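Local coordinates for putative electron transport related protein (Corynebacterium diphtheriae, PDB 4PQ1) that probably works as a thioredoxin-like thiol-disulfide oxidoreductase of the DsbF type, exchanging electrons with partner proteins through a CxxC disulfide, at residues S63-E68 with E144-D149; T128-K133 with K152-L157. All coordinates share one frame; numbering follows the deposited sequence.

In the fold
From the N terminus, the chain reaches the disulfide Cys56-Cys59 at the start of helix 57-61, then helix 63-73, whose first turns form one half of contact 1. Strand 127-131 follows much later and supplies residues 128-133 to contact 2. Beyond strand 137-141, residues 144-149 return to helix 63-73 and close a loop of 75 residues; helix 147-156 then runs on, and its end closes the shorter loop of contact 2 over strand 127-131. The two loops cross rather than nest. Together they dock the two ends of the C-terminal helix, the first against a neighbouring helix and the last against the central sheet of the thioredoxin-like fold.

Contact 1: S63-E68 with E144-D149; sequences SDDLQE and EVTAQD
Asp65 reaches from one helix to the first turn of another, where its OD2 accepts a hydrogen bond from Ala147 N at 2.9 Å. The N-H meets the carboxylate from above its plane, 56° out of it, and the bond is bent, with an angle of 141° at the hydrogen. The same oxygen lies 3.2 Å from Thr146 CA, so the acid sits close against the backbone where helix 147-156 begins. An anionic group here would be expected to interact favourably with the positive end of the helix dipole.

The methyl of Ala147 points at helix 63-73 and meets two acidic side chains, one helical turn apart: its CB lies 3.7 Å from Asp65 CG and 3.6 Å from Glu68 OE2. Glu68 gets there with CG anti to its backbone N (chi1 -172°) and an extended chain, turning the flat face of its carboxylate to the methyl. Thr146 and Asp149 form a capping box: Thr146 OG1 accepts from Asp149 N at 3.2 Å, and Thr146 N gives its hydrogen to Asp149 OD2 at 2.8 Å. Asp149 OD2 also makes a salt bridge with Arg143.

Glu62 accepts from Val145 N just before the cap, while Leu66 and Val145 both pack on Leu150, joining helix 63-73 to helix 147-156 and the loop that leaves strand 137-141.

Contact 2: T128-K133 with K152-L157; sequences TIVLDK and KVIDSL
Val130 presents its CG1 methyl to three side chains of residues 152-157. CG1 stands anti to its own backbone N (chi1 -176°), which carries it into a shallow hollow formed by Val153 and Ile154 on helix 147-156 and by Leu157 after it. Val153 CG1 lies 3.9 Å from Val130 CG1, and the two valine side chains run alongside each other, pointing opposite ways, methyl beside methyl. Ile154 meets the same methyl with its tip: CD1 comes to 3.9 Å from Val130 CG1, and the two side chains cross at about a right angle. Leu157 CD1 completes the hollow at 4.1 Å from Val130 CG1.

Farther along the strand segment the roles reverse, and the forked end of Leu157 becomes the bump. Its CD1 lies 3.9 Å from Asp132 CA, against the backbone where the strand gives way to a loop, while CD2 rests 3.7 Å from Asp132 CB. Asp132 thus offers its aliphatic part to the leucine, and its carboxylate leads away to salt bridges with Arg21 and Arg136. On the helix, Ser156 OG gives a hydrogen bond to Val153 O at 2.7 Å, using an in-plane lone pair of the carbonyl.

Val153 also packs on Ala139 and Ile154 on Ile46 and Val48, so the helix lies across several neighbouring strands of the central sheet, in the helix-on-sheet layering of the thioredoxin-like fold. No hydrogen bond links the two segments. Their cohesion therefore rests on the fit of aliphatic groups, with the buried carboxylate of Asp132 turned away from the leucine and probably balanced by the two arginines.

Contact 1: S63-E68 with E144-D149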
# COMPACT_ATOMS: atom_id res chain seq x y z
N SER A 63 8.44 1.35 8.81
CA SER A 63 9.07 0.80 7.61
C SER A 63 9.55 -0.64 7.80
O SER A 63 9.35 -1.48 6.92
CB SER A 63 10.25 1.69 7.18
OG SER A 63 10.93 1.16 6.05
N ASP A 64 10.17 -0.91 8.94
CA ASP A 64 10.66 -2.25 9.22
C ASP A 64 9.53 -3.27 9.24
O ASP A 64 9.70 -4.42 8.81
CB ASP A 64 11.38 -2.28 10.56
CG ASP A 64 12.77 -1.65 10.50
OD1 ASP A 64 13.35 -1.57 9.39
OD2 ASP A 64 13.28 -1.25 11.57
N ASP A 65 8.38 -2.85 9.75
CA ASP A 65 7.24 -3.75 9.89
C ASP A 65 6.68 -4.12 8.53
O ASP A 65 6.32 -5.27 8.29
CB ASP A 65 6.17 -3.10 10.78
CG ASP A 65 6.38 -3.40 12.26
OD1 ASP A 65 7.46 -3.92 12.62
OD2 ASP A 65 5.47 -3.11 13.06
N LEU A 66 6.61 -3.15 7.62
CA LEU A 66 6.13 -3.43 6.28
C LEU A 66 7.10 -4.40 5.60
O LEU A 66 6.68 -5.26 4.84
CB LEU A 66 5.98 -2.14 5.48
CG LEU A 66 4.87 -1.19 5.96
CD1 LEU A 66 5.10 0.19 5.38
CD2 LEU A 66 3.53 -1.70 5.51
N GLN A 67 8.39 -4.28 5.89
CA GLN A 67 9.37 -5.22 5.37
C GLN A 67 9.06 -6.61 5.91
O GLN A 67 9.17 -7.61 5.21
CB GLN A 67 10.80 -4.81 5.74
CG GLN A 67 11.88 -5.72 5.13
CD GLN A 67 11.80 -5.77 3.61
OE1 GLN A 67 11.35 -4.82 2.96
NE2 GLN A 67 12.24 -6.88 3.03
N GLU A 68 8.66 -6.66 7.17
CA GLU A 68 8.37 -7.91 7.84
C GLU A 68 7.20 -8.62 7.16
O GLU A 68 7.30 -9.79 6.78
CB GLU A 68 8.07 -7.63 9.31
CG GLU A 68 7.93 -8.84 10.17
CD GLU A 68 7.65 -8.45 11.60
OE1 GLU A 68 8.22 -7.43 12.07
OE2 GLU A 68 6.84 -9.15 12.25
N GLU A 144 -0.50 4.90 10.73
CA GLU A 144 0.62 3.99 10.84
C GLU A 144 0.13 2.61 11.32
O GLU A 144 -0.79 2.53 12.16
CB GLU A 144 1.66 4.57 11.81
CG GLU A 144 2.91 3.73 11.96
CD GLU A 144 3.98 4.41 12.83
OE1 GLU A 144 5.02 3.76 13.07
OE2 GLU A 144 3.76 5.57 13.28
N VAL A 145 0.71 1.54 10.79
CA VAL A 145 0.34 0.19 11.20
C VAL A 145 1.55 -0.57 11.74
O VAL A 145 2.68 -0.25 11.38
CB VAL A 145 -0.24 -0.64 10.03
CG1 VAL A 145 -1.65 -0.19 9.71
CG2 VAL A 145 0.66 -0.56 8.79
N THR A 146 1.30 -1.57 12.59
CA THR A 146 2.31 -2.56 12.95
C THR A 146 2.22 -3.76 12.02
O THR A 146 1.24 -3.91 11.29
CB THR A 146 2.16 -3.09 14.38
OG1 THR A 146 0.91 -3.78 14.50
CG2 THR A 146 2.22 -1.98 15.39
N ALA A 147 3.22 -4.62 12.09
CA ALA A 147 3.22 -5.82 11.26
C ALA A 147 2.04 -6.75 11.63
O ALA A 147 1.51 -7.46 10.78
CB ALA A 147 4.54 -6.54 11.38
N GLN A 148 1.62 -6.70 12.89
CA GLN A 148 0.58 -7.59 13.37
C GLN A 148 -0.82 -7.08 12.97
O GLN A 148 -1.75 -7.88 12.79
CB GLN A 148 0.69 -7.77 14.89
CG GLN A 148 0.03 -9.04 15.46
CD GLN A 148 0.35 -10.31 14.68
OE1 GLN A 148 -0.45 -10.77 13.87
NE2 GLN A 148 1.53 -10.87 14.92
N ASP A 149 -0.96 -5.76 12.82
CA ASP A 149 -2.17 -5.17 12.22
C ASP A 149 -2.45 -5.86 10.90
O ASP A 149 -3.55 -6.36 10.65
CB ASP A 149 -2.00 -3.66 11.96
CG ASP A 149 -2.13 -2.80 13.20
OD1 ASP A 149 -2.99 -3.10 14.07
OD2 ASP A 149 -1.39 -1.79 13.30

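Contact 2: T128-K133 with K152-L157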
# COMPACT_ATOMS: atom_id res chain seq x y z
N THR A 128 -2.35 2.35 4.57
CA THR A 128 -2.11 0.98 4.15
C THR A 128 -3.40 0.30 3.74
O THR A 128 -4.39 0.30 4.48
CB THR A 128 -1.44 0.16 5.26
OG1 THR A 128 -0.17 0.73 5.56
CG2 THR A 128 -1.25 -1.27 4.79
N ILE A 129 -3.40 -0.28 2.55
CA ILE A 129 -4.57 -1.02 2.08
C ILE A 129 -4.22 -2.47 1.81
O ILE A 129 -3.34 -2.77 1.00
CB ILE A 129 -5.15 -0.40 0.82
CG1 ILE A 129 -5.53 1.06 1.10
CG2 ILE A 129 -6.38 -1.21 0.37
CD1 ILE A 129 -5.96 1.83 -0.12
N VAL A 130 -4.92 -3.38 2.50
CA VAL A 130 -4.69 -4.81 2.27
C VAL A 130 -5.71 -5.30 1.25
O VAL A 130 -6.91 -5.27 1.52
CB VAL A 130 -4.82 -5.63 3.57
CG1 VAL A 130 -4.47 -7.07 3.31
CG2 VAL A 130 -3.90 -5.08 4.67
N LEU A 131 -5.24 -5.70 0.08
CA LEU A 131 -6.11 -6.24 -0.96
C LEU A 131 -6.14 -7.76 -0.88
O LEU A 131 -5.11 -8.37 -0.57
CB LEU A 131 -5.63 -5.81 -2.35
CG LEU A 131 -5.42 -4.33 -2.61
CD1 LEU A 131 -4.89 -4.14 -4.03
CD2 LEU A 131 -6.71 -3.58 -2.41
N ASP A 132 -7.29 -8.38 -1.16
CA ASP A 132 -7.36 -9.85 -1.15
C ASP A 132 -6.93 -10.36 -2.51
O ASP A 132 -6.42 -9.60 -3.31
CB ASP A 132 -8.77 -10.38 -0.76
CG ASP A 132 -9.88 -9.93 -1.72
OD1 ASP A 132 -9.61 -9.68 -2.91
OD2 ASP A 132 -11.05 -9.84 -1.26
N LYS A 133 -7.18 -11.64 -2.80
CA LYS A 133 -6.66 -12.22 -4.03
C LYS A 133 -7.37 -11.68 -5.28
O LYS A 133 -6.88 -11.85 -6.40
CB LYS A 133 -6.78 -13.75 -3.99
CG LYS A 133 -5.65 -14.43 -3.23
CD LYS A 133 -5.88 -15.93 -3.22
CE LYS A 133 -4.77 -16.66 -2.49
NZ LYS A 133 -4.91 -18.14 -2.67
N LYS A 152 -2.80 -9.99 10.89
CA LYS A 152 -4.10 -10.42 11.34
C LYS A 152 -5.10 -10.40 10.20
O LYS A 152 -5.88 -11.34 10.03
CB LYS A 152 -4.60 -9.55 12.49
CG LYS A 152 -3.94 -9.90 13.80
CD LYS A 152 -4.60 -9.20 14.96
CE LYS A 152 -4.07 -9.76 16.28
NZ LYS A 152 -4.67 -9.08 17.47
N VAL A 153 -5.08 -9.33 9.41
CA VAL A 153 -5.91 -9.27 8.22
C VAL A 153 -5.45 -10.32 7.23
O VAL A 153 -6.27 -11.06 6.68
CB VAL A 153 -5.86 -7.90 7.53
CG1 VAL A 153 -6.80 -7.92 6.31
CG2 VAL A 153 -6.24 -6.79 8.51
N ILE A 154 -4.14 -10.38 7.02
CA ILE A 154 -3.56 -11.32 6.05
C ILE A 154 -4.10 -12.72 6.30
O ILE A 154 -4.67 -13.34 5.41
CB ILE A 154 -2.01 -11.35 6.11
CG1 ILE A 154 -1.41 -10.04 5.58
CG2 ILE A 154 -1.46 -12.52 5.29
CD1 ILE A 154 -1.80 -9.75 4.15
N ASP A 155 -3.97 -13.18 7.54
CA ASP A 155 -4.41 -14.52 7.92
C ASP A 155 -5.90 -14.78 7.63
O ASP A 155 -6.28 -15.88 7.24
CB ASP A 155 -4.12 -14.74 9.40
CG ASP A 155 -2.65 -14.97 9.67
OD1 ASP A 155 -1.93 -15.29 8.70
OD2 ASP A 155 -2.22 -14.85 10.83
N SER A 156 -6.75 -13.77 7.82
CA SER A 156 -8.18 -13.93 7.58
C SER A 156 -8.50 -14.14 6.11
O SER A 156 -9.60 -14.57 5.77
CB SER A 156 -8.93 -12.71 8.11
OG SER A 156 -8.88 -11.61 7.21
N LEU A 157 -7.54 -13.87 5.23
CA LEU A 157 -7.77 -14.02 3.79
C LEU A 157 -7.40 -15.41 3.32
O LEU A 157 -7.80 -16.41 3.92
CB LEU A 157 -6.96 -12.98 3.01
CG LEU A 157 -7.27 -11.50 3.27
CD1 LEU A 157 -6.27 -10.65 2.53
CD2 LEU A 157 -8.69 -11.15 2.85